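Local structure of prolyl-tRNA synthetase (3IAL) at residues 202-207 with 275-280; 233-238 with 457-462; 439-444 with 450-455. The protein probably catalyses the ATP-dependent attachment of L-proline to tRNA(Pro), by way of the prolyl-adenylate found bound to it here. One frame throughout, in Å; residues are numbered along the deposited sequence.

Contact 1. Residues 202-207 with 275-280. With PR8 (5'-O-[(R)-hydroxy{[(2S)-pyrrolidin-2-ylcarbonyl]oxy}phosphoryl]adenosine), chain H.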
loop_
_atom_site.group_PDB
_atom_site.type_symbol
_atom_site.label_atom_id
_atom_site.label_comp_id
_atom_site.label_asym_id
_atom_site.label_seq_id
_atom_site.Cartn_x
_atom_site.Cartn_y
_atom_site.Cartn_z
ATOM N N LEU B 202 -16.836 9.257 1.362
ATOM C CA LEU B 202 -17.712 8.108 1.083
ATOM C C LEU B 202 -19.187 8.393 1.301
ATOM O O LEU B 202 -20.013 7.505 1.128
ATOM C CB LEU B 202 -17.290 6.875 1.889
ATOM C CG LEU B 202 -15.882 6.384 1.571
ATOM C CD1 LEU B 202 -15.522 5.242 2.520
ATOM C CD2 LEU B 202 -15.750 5.971 0.097
ATOM N N CYS B 203 -19.514 9.632 1.663
ATOM C CA CYS B 203 -20.901 10.098 1.719
ATOM C C CYS B 203 -21.850 9.292 2.600
ATOM O O CYS B 203 -23.029 9.167 2.269
ATOM C CB CYS B 203 -21.480 10.169 0.303
ATOM S SG CYS B 203 -20.523 11.177 -0.816
ATOM N N PHE B 204 -21.360 8.750 3.714
ATOM C CA PHE B 204 -22.246 8.108 4.700
ATOM C C PHE B 204 -21.922 8.537 6.135
ATOM O O PHE B 204 -20.936 9.225 6.385
ATOM C CB PHE B 204 -22.259 6.576 4.543
ATOM C CG PHE B 204 -21.008 5.888 5.032
ATOM C CD1 PHE B 204 -20.867 5.542 6.367
ATOM C CD2 PHE B 204 -19.979 5.573 4.147
ATOM C CE1 PHE B 204 -19.714 4.900 6.822
ATOM C CE2 PHE B 204 -18.818 4.936 4.597
ATOM C CZ PHE B 204 -18.689 4.598 5.931
ATOM N N LYS B 205 -22.779 8.130 7.061
ATOM C CA LYS B 205 -22.734 8.572 8.444
ATOM C C LYS B 205 -22.741 7.361 9.367
ATOM O O LYS B 205 -23.316 6.327 9.042
ATOM C CB LYS B 205 -23.974 9.433 8.728
ATOM C CG LYS B 205 -23.922 10.197 10.019
ATOM C CD LYS B 205 -25.170 11.013 10.227
ATOM C CE LYS B 205 -25.229 11.557 11.653
ATOM N NZ LYS B 205 -26.466 12.379 11.882
ATOM N N GLY B 206 -22.109 7.503 10.524
ATOM C CA GLY B 206 -22.152 6.490 11.565
ATOM C C GLY B 206 -22.503 7.135 12.888
ATOM O O GLY B 206 -22.316 8.336 13.056
ATOM N N GLN B 207 -23.010 6.341 13.829
ATOM C CA GLN B 207 -23.274 6.838 15.182
ATOM C C GLN B 207 -22.012 6.774 16.035
ATOM O O GLN B 207 -21.528 5.687 16.359
ATOM C CB GLN B 207 -24.388 6.034 15.861
ATOM C CG GLN B 207 -24.745 6.540 17.258
ATOM C CD GLN B 207 -25.283 7.964 17.255
ATOM O OE1 GLN B 207 -26.246 8.272 16.554
ATOM N NE2 GLN B 207 -24.673 8.834 18.050
ATOM N N THR B 275 -11.815 -3.210 6.157
ATOM C CA THR B 275 -12.655 -3.391 4.969
ATOM C C THR B 275 -14.147 -3.112 5.207
ATOM O O THR B 275 -14.916 -2.951 4.248
ATOM C CB THR B 275 -12.554 -4.838 4.471
ATOM O OG1 THR B 275 -12.913 -5.729 5.534
ATOM C CG2 THR B 275 -11.135 -5.154 3.993
ATOM N N ARG B 276 -14.555 -3.080 6.474
ATOM C CA ARG B 276 -15.923 -2.693 6.847
ATOM C C ARG B 276 -16.332 -1.300 6.367
ATOM O O ARG B 276 -17.510 -1.054 6.142
ATOM C CB ARG B 276 -16.096 -2.765 8.365
ATOM C CG ARG B 276 -16.101 -4.169 8.883
ATOM C CD ARG B 276 -16.295 -4.184 10.371
ATOM N NE ARG B 276 -16.661 -5.508 10.838
ATOM C CZ ARG B 276 -17.011 -5.804 12.079
ATOM N NH1 ARG B 276 -17.045 -4.861 13.022
ATOM N NH2 ARG B 276 -17.338 -7.059 12.374
ATOM N N VAL B 277 -15.372 -0.387 6.235
ATOM C CA VAL B 277 -15.648 0.951 5.697
ATOM C C VAL B 277 -16.177 0.825 4.261
ATOM O O VAL B 277 -17.199 1.431 3.912
ATOM C CB VAL B 277 -14.397 1.852 5.713
ATOM C CG1 VAL B 277 -14.723 3.250 5.182
ATOM C CG2 VAL B 277 -13.806 1.947 7.119
ATOM N N LEU B 278 -15.486 0.017 3.450
ATOM C CA LEU B 278 -15.922 -0.285 2.088
ATOM C C LEU B 278 -17.286 -0.981 2.109
ATOM O O LEU B 278 -18.180 -0.613 1.353
ATOM C CB LEU B 278 -14.883 -1.148 1.362
ATOM C CG LEU B 278 -15.160 -1.538 -0.094
ATOM C CD1 LEU B 278 -15.285 -0.297 -0.968
ATOM C CD2 LEU B 278 -14.070 -2.477 -0.634
ATOM N N ALA B 279 -17.452 -1.963 2.987
ATOM C CA ALA B 279 -18.749 -2.623 3.156
ATOM C C ALA B 279 -19.876 -1.594 3.327
ATOM O O ALA B 279 -20.911 -1.696 2.665
ATOM C CB ALA B 279 -18.721 -3.578 4.332
ATOM N N CYS B 280 -19.661 -0.609 4.200
ATOM C CA CYS B 280 -20.662 0.441 4.467
ATOM C C CYS B 280 -20.997 1.268 3.223
ATOM O O CYS B 280 -22.157 1.389 2.851
ATOM C CB CYS B 280 -20.190 1.380 5.580
ATOM S SG CYS B 280 -20.221 0.665 7.234
HETATM C C PR8 H . -8.588 -2.296 17.414
HETATM N N PR8 H . -6.180 -2.279 17.617
HETATM O O PR8 H . -8.420 -3.443 16.996
HETATM P P PR8 H . -11.028 -2.533 17.004
HETATM N N1 PR8 H . -13.688 -8.399 9.732
HETATM C C2 PR8 H . -13.588 -7.184 9.206
HETATM N N3 PR8 H . -13.311 -6.109 9.949
HETATM C C4 PR8 H . -13.123 -6.210 11.263
HETATM C C5 PR8 H . -13.230 -7.466 11.851
HETATM C C6 PR8 H . -13.514 -8.573 11.057
HETATM N N6 PR8 H . -13.611 -9.786 11.604
HETATM N N7 PR8 H . -13.005 -7.317 13.151
HETATM C C8 PR8 H . -12.769 -6.023 13.380
HETATM N N9 PR8 H . -12.847 -5.336 12.232
HETATM C CA PR8 H . -7.379 -1.445 17.802
HETATM C CB PR8 H . -7.264 -0.282 16.831
HETATM C CD PR8 H . -5.225 -1.506 16.831
HETATM C CG PR8 H . -6.121 -0.690 15.890
HETATM C "C1'" PR8 H . -12.643 -3.857 12.106
HETATM O O10 PR8 H . -9.789 -1.685 17.599
HETATM O O1P PR8 H . -11.353 -3.739 17.808
HETATM C "C2'" PR8 H . -13.772 -3.043 12.785
HETATM O "O2'" PR8 H . -14.112 -1.908 11.974
HETATM O O2P PR8 H . -12.266 -1.510 16.998
HETATM C "C3'" PR8 H . -13.103 -2.522 14.035
HETATM O "O3'" PR8 H . -13.754 -1.333 14.489
HETATM C "C4'" PR8 H . -11.758 -2.186 13.417
HETATM O "O4'" PR8 H . -11.417 -3.442 12.790
HETATM C "C5'" PR8 H . -10.792 -1.792 14.513
HETATM O "O5'" PR8 H . -10.680 -2.833 15.463
#

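Contact 2. Residues 233-238 with 457-462. With PR8 (5'-O-[(R)-hydroxy{[(2S)-pyrrolidin-2-ylcarbonyl]oxy}phosphoryl]adenosine), chain H.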
loop_
_atom_site.group_PDB
_atom_site.type_symbol
_atom_site.label_atom_id
_atom_site.label_comp_id
_atom_site.label_asym_id
_atom_site.label_seq_id
_atom_site.Cartn_x
_atom_site.Cartn_y
_atom_site.Cartn_z
ATOM N N GLY B 233 -30.712 -3.247 8.948
ATOM C CA GLY B 233 -31.153 -2.726 10.237
ATOM C C GLY B 233 -30.232 -3.056 11.398
ATOM O O GLY B 233 -30.424 -2.542 12.502
ATOM N N ARG B 234 -29.243 -3.920 11.170
ATOM C CA ARG B 234 -28.180 -4.139 12.150
ATOM C C ARG B 234 -27.156 -3.030 12.010
ATOM O O ARG B 234 -27.063 -2.403 10.950
ATOM C CB ARG B 234 -27.458 -5.461 11.926
ATOM C CG ARG B 234 -28.303 -6.710 11.962
ATOM C CD ARG B 234 -27.383 -7.929 11.954
ATOM N NE ARG B 234 -28.087 -9.167 11.640
ATOM C CZ ARG B 234 -28.487 -9.533 10.420
ATOM N NH1 ARG B 234 -28.272 -8.751 9.362
ATOM N NH2 ARG B 234 -29.122 -10.693 10.259
ATOM N N VAL B 235 -26.388 -2.791 13.070
ATOM C CA VAL B 235 -25.257 -1.857 13.009
ATOM C C VAL B 235 -23.935 -2.620 12.834
ATOM O O VAL B 235 -23.779 -3.751 13.307
ATOM C CB VAL B 235 -25.144 -0.972 14.271
ATOM C CG1 VAL B 235 -26.358 -0.067 14.411
ATOM C CG2 VAL B 235 -24.937 -1.837 15.525
ATOM N N LEU B 236 -22.986 -1.972 12.171
ATOM C CA LEU B 236 -21.665 -2.519 11.945
ATOM C C LEU B 236 -20.638 -1.585 12.573
ATOM O O LEU B 236 -20.588 -0.407 12.221
ATOM C CB LEU B 236 -21.434 -2.619 10.432
ATOM C CG LEU B 236 -20.146 -3.290 9.956
ATOM C CD1 LEU B 236 -20.131 -4.755 10.388
ATOM C CD2 LEU B 236 -20.011 -3.159 8.444
ATOM N N GLN B 237 -19.820 -2.090 13.497
ATOM C CA GLN B 237 -18.751 -1.278 14.082
ATOM C C GLN B 237 -17.674 -1.098 13.032
ATOM O O GLN B 237 -17.010 -2.056 12.636
ATOM C CB GLN B 237 -18.148 -1.903 15.345
ATOM C CG GLN B 237 -17.066 -1.033 15.977
ATOM C CD GLN B 237 -16.349 -1.697 17.130
ATOM O OE1 GLN B 237 -16.974 -2.278 18.011
ATOM N NE2 GLN B 237 -15.025 -1.600 17.138
ATOM N N THR B 238 -17.494 0.142 12.607
ATOM C CA THR B 238 -16.718 0.472 11.411
ATOM C C THR B 238 -15.506 1.354 11.724
ATOM O O THR B 238 -14.640 1.554 10.878
ATOM C CB THR B 238 -17.663 1.143 10.393
ATOM O OG1 THR B 238 -18.741 0.237 10.116
ATOM C CG2 THR B 238 -16.960 1.513 9.086
ATOM N N GLY B 457 -35.772 -1.920 13.147
ATOM C CA GLY B 457 -34.321 -2.055 13.140
ATOM C C GLY B 457 -33.642 -0.723 13.395
ATOM O O GLY B 457 -34.275 0.230 13.840
ATOM N N GLY B 458 -32.346 -0.669 13.114
ATOM C CA GLY B 458 -31.541 0.517 13.379
ATOM C C GLY B 458 -31.230 0.668 14.857
ATOM O O GLY B 458 -31.187 -0.314 15.604
ATOM N N LEU B 459 -31.019 1.911 15.274
ATOM C CA LEU B 459 -30.642 2.218 16.647
ATOM C C LEU B 459 -31.875 2.642 17.445
ATOM O O LEU B 459 -32.697 3.422 16.957
ATOM C CB LEU B 459 -29.585 3.325 16.659
ATOM C CG LEU B 459 -28.224 2.917 16.067
ATOM C CD1 LEU B 459 -27.498 4.104 15.405
ATOM C CD2 LEU B 459 -27.345 2.264 17.138
ATOM N N ALA B 460 -32.003 2.100 18.655
ATOM C CA ALA B 460 -33.030 2.519 19.612
ATOM C C ALA B 460 -32.358 3.368 20.680
ATOM O O ALA B 460 -31.479 2.891 21.403
ATOM C CB ALA B 460 -33.706 1.310 20.245
ATOM N N ARG B 461 -32.771 4.629 20.757
ATOM C CA ARG B 461 -32.170 5.611 21.647
ATOM C C ARG B 461 -33.088 5.816 22.843
ATOM O O ARG B 461 -34.288 5.975 22.682
ATOM C CB ARG B 461 -31.977 6.920 20.890
ATOM C CG ARG B 461 -31.231 8.005 21.644
ATOM C CD ARG B 461 -31.077 9.206 20.747
ATOM N NE ARG B 461 -30.467 10.355 21.415
ATOM C CZ ARG B 461 -31.136 11.310 22.063
ATOM N NH1 ARG B 461 -32.459 11.264 22.177
ATOM N NH2 ARG B 461 -30.469 12.320 22.618
ATOM N N PHE B 462 -32.530 5.784 24.044
ATOM C CA PHE B 462 -33.345 5.852 25.252
ATOM C C PHE B 462 -32.565 6.418 26.430
ATOM O O PHE B 462 -31.384 6.107 26.602
ATOM C CB PHE B 462 -33.910 4.468 25.605
ATOM C CG PHE B 462 -32.858 3.410 25.882
ATOM C CD1 PHE B 462 -32.480 3.108 27.183
ATOM C CD2 PHE B 462 -32.291 2.686 24.849
ATOM C CE1 PHE B 462 -31.531 2.122 27.446
ATOM C CE2 PHE B 462 -31.346 1.694 25.103
ATOM C CZ PHE B 462 -30.965 1.413 26.401
HETATM C C PR8 H . -8.588 -2.296 17.414
HETATM N N PR8 H . -6.180 -2.279 17.617
HETATM O O PR8 H . -8.420 -3.443 16.996
HETATM P P PR8 H . -11.028 -2.533 17.004
HETATM N N1 PR8 H . -13.688 -8.399 9.732
HETATM C C2 PR8 H . -13.588 -7.184 9.206
HETATM N N3 PR8 H . -13.311 -6.109 9.949
HETATM C C4 PR8 H . -13.123 -6.210 11.263
HETATM C C5 PR8 H . -13.230 -7.466 11.851
HETATM C C6 PR8 H . -13.514 -8.573 11.057
HETATM N N6 PR8 H . -13.611 -9.786 11.604
HETATM N N7 PR8 H . -13.005 -7.317 13.151
HETATM C C8 PR8 H . -12.769 -6.023 13.380
HETATM N N9 PR8 H . -12.847 -5.336 12.232
HETATM C CA PR8 H . -7.379 -1.445 17.802
HETATM C CB PR8 H . -7.264 -0.282 16.831
HETATM C CD PR8 H . -5.225 -1.506 16.831
HETATM C CG PR8 H . -6.121 -0.690 15.890
HETATM C "C1'" PR8 H . -12.643 -3.857 12.106
HETATM O O10 PR8 H . -9.789 -1.685 17.599
HETATM O O1P PR8 H . -11.353 -3.739 17.808
HETATM C "C2'" PR8 H . -13.772 -3.043 12.785
HETATM O "O2'" PR8 H . -14.112 -1.908 11.974
HETATM O O2P PR8 H . -12.266 -1.510 16.998
HETATM C "C3'" PR8 H . -13.103 -2.522 14.035
HETATM O "O3'" PR8 H . -13.754 -1.333 14.489
HETATM C "C4'" PR8 H . -11.758 -2.186 13.417
HETATM O "O4'" PR8 H . -11.417 -3.442 12.790
HETATM C "C5'" PR8 H . -10.792 -1.792 14.513
HETATM O "O5'" PR8 H . -10.680 -2.833 15.463
HETATM O O HOH W 1 -30.812 -2.909 15.146
#

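Contact 3. Residues 439-444 with 450-455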
loop_
_atom_site.group_PDB
_atom_site.type_symbol
_atom_site.label_atom_id
_atom_site.label_comp_id
_atom_site.label_asym_id
_atom_site.label_seq_id
_atom_site.Cartn_x
_atom_site.Cartn_y
_atom_site.Cartn_z
ATOM N N MET B 439 -33.140 5.908 11.066
ATOM C CA MET B 439 -32.855 4.668 11.797
ATOM C C MET B 439 -32.261 4.939 13.190
ATOM O O MET B 439 -31.501 4.133 13.735
ATOM C CB MET B 439 -31.924 3.781 10.962
ATOM C CG MET B 439 -32.566 3.279 9.680
ATOM S SD MET B 439 -33.917 2.108 9.965
ATOM C CE MET B 439 -33.043 0.554 9.889
ATOM N N VAL B 440 -32.612 6.096 13.741
ATOM C CA VAL B 440 -32.413 6.417 15.145
ATOM C C VAL B 440 -33.804 6.720 15.703
ATOM O O VAL B 440 -34.428 7.682 15.282
ATOM C CB VAL B 440 -31.486 7.640 15.306
ATOM C CG1 VAL B 440 -31.410 8.086 16.777
ATOM C CG2 VAL B 440 -30.089 7.314 14.755
ATOM N N THR B 441 -34.288 5.878 16.618
ATOM C CA THR B 441 -35.639 5.983 17.153
ATOM C C THR B 441 -35.634 6.146 18.662
ATOM O O THR B 441 -35.092 5.316 19.379
ATOM C CB THR B 441 -36.466 4.727 16.842
ATOM O OG1 THR B 441 -36.423 4.453 15.435
ATOM C CG2 THR B 441 -37.938 4.916 17.306
ATOM N N ASN B 442 -36.278 7.200 19.144
ATOM C CA ASN B 442 -36.374 7.452 20.581
ATOM C C ASN B 442 -37.400 6.521 21.230
ATOM O O ASN B 442 -38.488 6.334 20.699
ATOM C CB ASN B 442 -36.701 8.928 20.842
ATOM C CG ASN B 442 -35.498 9.835 20.614
ATOM O OD1 ASN B 442 -34.440 9.650 21.223
ATOM N ND2 ASN B 442 -35.652 10.813 19.732
ATOM N N CYS B 443 -37.027 5.914 22.355
ATOM C CA CYS B 443 -37.884 4.959 23.065
ATOM C C CYS B 443 -37.935 5.287 24.556
ATOM O O CYS B 443 -36.916 5.652 25.152
ATOM C CB CYS B 443 -37.379 3.531 22.858
ATOM S SG CYS B 443 -37.278 3.046 21.117
ATOM N N LYS B 444 -39.127 5.159 25.142
ATOM C CA LYS B 444 -39.367 5.522 26.542
ATOM C C LYS B 444 -39.628 4.307 27.431
ATOM O O LYS B 444 -40.032 4.469 28.581
ATOM C CB LYS B 444 -40.576 6.461 26.651
ATOM C CG LYS B 444 -40.455 7.761 25.865
ATOM C CD LYS B 444 -41.528 8.788 26.278
ATOM C CE LYS B 444 -42.935 8.373 25.851
ATOM N NZ LYS B 444 -43.536 7.311 26.721
ATOM N N VAL B 450 -37.839 -2.824 22.213
ATOM C CA VAL B 450 -38.015 -4.138 21.601
ATOM C C VAL B 450 -38.803 -4.079 20.285
ATOM O O VAL B 450 -38.415 -4.692 19.296
ATOM C CB VAL B 450 -38.737 -5.111 22.571
ATOM C CG1 VAL B 450 -39.218 -6.347 21.833
ATOM C CG2 VAL B 450 -37.813 -5.480 23.726
ATOM N N ALA B 451 -39.920 -3.360 20.288
ATOM C CA ALA B 451 -40.740 -3.207 19.077
ATOM C C ALA B 451 -39.956 -2.509 17.968
ATOM O O ALA B 451 -40.131 -2.828 16.791
ATOM C CB ALA B 451 -42.028 -2.443 19.378
ATOM N N CYS B 452 -39.092 -1.568 18.349
ATOM C CA CYS B 452 -38.249 -0.856 17.391
ATOM C C CYS B 452 -37.275 -1.824 16.730
ATOM O O CYS B 452 -37.214 -1.923 15.502
ATOM C CB CYS B 452 -37.481 0.272 18.077
ATOM S SG CYS B 452 -36.264 1.083 17.016
ATOM N N ILE B 453 -36.527 -2.539 17.562
ATOM C CA ILE B 453 -35.578 -3.543 17.104
ATOM C C ILE B 453 -36.242 -4.555 16.159
ATOM O O ILE B 453 -35.724 -4.820 15.073
ATOM C CB ILE B 453 -34.920 -4.275 18.301
ATOM C CG1 ILE B 453 -34.005 -3.313 19.075
ATOM C CG2 ILE B 453 -34.119 -5.485 17.833
ATOM C CD1 ILE B 453 -32.959 -2.577 18.223
ATOM N N GLU B 454 -37.392 -5.087 16.566
ATOM C CA GLU B 454 -38.081 -6.123 15.797
ATOM C C GLU B 454 -38.716 -5.600 14.498
ATOM O O GLU B 454 -38.567 -6.223 13.446
ATOM C CB GLU B 454 -39.164 -6.803 16.653
ATOM C CG GLU B 454 -38.624 -7.702 17.755
ATOM C CD GLU B 454 -39.725 -8.400 18.549
ATOM O OE1 GLU B 454 -40.886 -7.945 18.511
ATOM O OE2 GLU B 454 -39.420 -9.406 19.223
ATOM N N ASN B 455 -39.426 -4.473 14.573
ATOM C CA ASN B 455 -40.239 -4.005 13.440
ATOM C C ASN B 455 -39.517 -3.069 12.493
ATOM O O ASN B 455 -39.825 -3.033 11.303
ATOM C CB ASN B 455 -41.508 -3.304 13.934
ATOM C CG ASN B 455 -42.301 -4.147 14.904
ATOM O OD1 ASN B 455 -42.257 -5.373 14.852
ATOM N ND2 ASN B 455 -43.019 -3.490 15.807
#

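Contact 1. Residues 202-207 with 275-280
The loop after helix 180-201 passes the start of helix 276-285 with Phe-204 and Cys-280 7.8 Å apart, CA to CA, and the positive phi of Cys-203 ends the helical run of 180-201 just before Phe-204. Both segments belong to the class II synthetase catalytic core; an arginine stacked on the adenine near the start of the helix that follows strand 263-274 is consistent with class II motif 3. Phe-204 holds CG between its backbone N and carbonyl carbon (chi1 74°), which carries the ring across to the helix. There Cys-280 CB rests over one ring face, 3.9 Å from the centroid in a CH-pi contact, while Cys-280 SG makes an oblique sulfur-aromatic contact. Phe-198 meets the same phenyl ring, so a flat, apolar group suits this buried place. Leu-202 crosses Val-277 at about a right angle, its CD1 only 3.4 Å from Val-277 CG1, which is short for two methyls and marks tight packing. An apolar chain suits Leu-202, buried between Val-277 and Ile-61 of helix 52-71; Val-277 also touches Thr-238. Arg-276 instead extends to the prolyl-adenylate: Ile-163 O accepts a hydrogen bond from NE, and adenine C4 lies 3.6 Å above the guanidinium plane, offset toward its rim.

Contact 2. Residues 233-238 with 457-462
Val-235 and Leu-459 each place a branch anti to the carbonyl carbon and beside the backbone N, CG1 of the valine at chi1 -64° and CG of the leucine at -67°. Those torsions bring the two apolar chains together at about a right angle, with Val-235 CG1 3.7 Å from Leu-459 CD2 and also touching Leu-459 CG. Ala-515 of strand 510-515 packs on both residues, so compact hydrocarbon suits this buried junction. The polar half of the contact is backbone. Gly-458 N gives its hydrogen to Gly-233 O at 2.8 Å, approaching a lone pair in the carbonyl plane. A water adds a second bond to Gly-233 O and donates another, 2.7 Å long, to Gly-458 O, so the two segments are linked twice at Gly-233 O, once directly through Gly-458 N and once through the water to Gly-458 O. Three glycines make this possible: all have positive phi, and the CA atoms of Gly-233 and Gly-457 come within 4.3 Å, too close for a side chain between them. Here the antiparallel sheet of the class II catalytic core, through strand 235-245, meets the C-terminal domain of the synthetase, where helix 446-455 gives way to strand 459-464. Further along the same core strand, Gln-237 runs extended toward the ribose of the prolyl-adenylate. Its NE2 donates to O3' at 3.0 Å, and Arg-211 fixes the other end of the amide through OE1. Gln-237 O accepts a hydrogen bond from the ribose O2' as well as one from Arg-276 NH1.

Contact 3. Residues 439-444 with 450-455
Thr-441 and Cys-443, two residues apart and so on the same face of the extended chain, both direct their CB atoms at helix 446-455, and Cys-452 comes from the helix to meet them. The tight part lies at Thr-441. Cys-452 turns SG anti to its own backbone N (chi1 173°), which swings the sulfur toward the threonine, where it lies 3.7 Å from both Thr-441 CB and Thr-441 OG1. At Cys-443 the fit is slacker, since its SG comes no nearer than 4.1 Å to Cys-452 CB. The two sulfurs, Cys-443 SG and Cys-452 SG, stand 4.7 Å apart, far beyond disulfide length, so both cysteines serve as small apolar packing groups. Ala-460 of the neighbouring strand touches both of them from within the sheet, and a small side chain there allows the helix to lie close. Thr-441 suits a boundary position: CB and OG1 both touch the sulfur, and OG1 is also hydrogen-bonded to Lys-456 NZ, just beyond the helix. The other side of each segment is looser. Asn-442 projects away from the helix into an exposed place, and its OD1 accepts a hydrogen bond from Arg-461 NH1. Glu-454 and Asn-455 are likewise exposed, as expected of polar residues at the solvent side of an amphipathic helix, whereas Val-450 and Ile-453 on another flank pack against helix 472-482. Strand 440-442, helix 446-455 and strand 459-464 thus form a beta-alpha-beta unit of the C-terminal domain, with the helix lying over two parallel, adjacent strands.

Overall arrangement
All three contacts are buried where they touch. Measured between centres, contact 1 lies about 4 Å from the middle of the chain, contact 2 about 16 Å and contact 3, the most peripheral and flanked by exposed Asn-442 and Glu-454, about 25 Å. Contacts 1 and 2 touch each other and the same prolyl-adenylate: helix 276-285 packs on strand 235-245, where Cys-280 meets Thr-238. Contacts 2 and 3 share the C-terminal domain, their neighbouring strands joined by a probable hydrogen bond from Leu-459 N to Met-439 O. Contact 1 combines aromatic, aliphatic and cysteine packing; backbone hydrogen bonding sets contact 2 apart, beside its apolar pair; contact 3 puts small cysteine and threonine side chains between the outer helix and its strand.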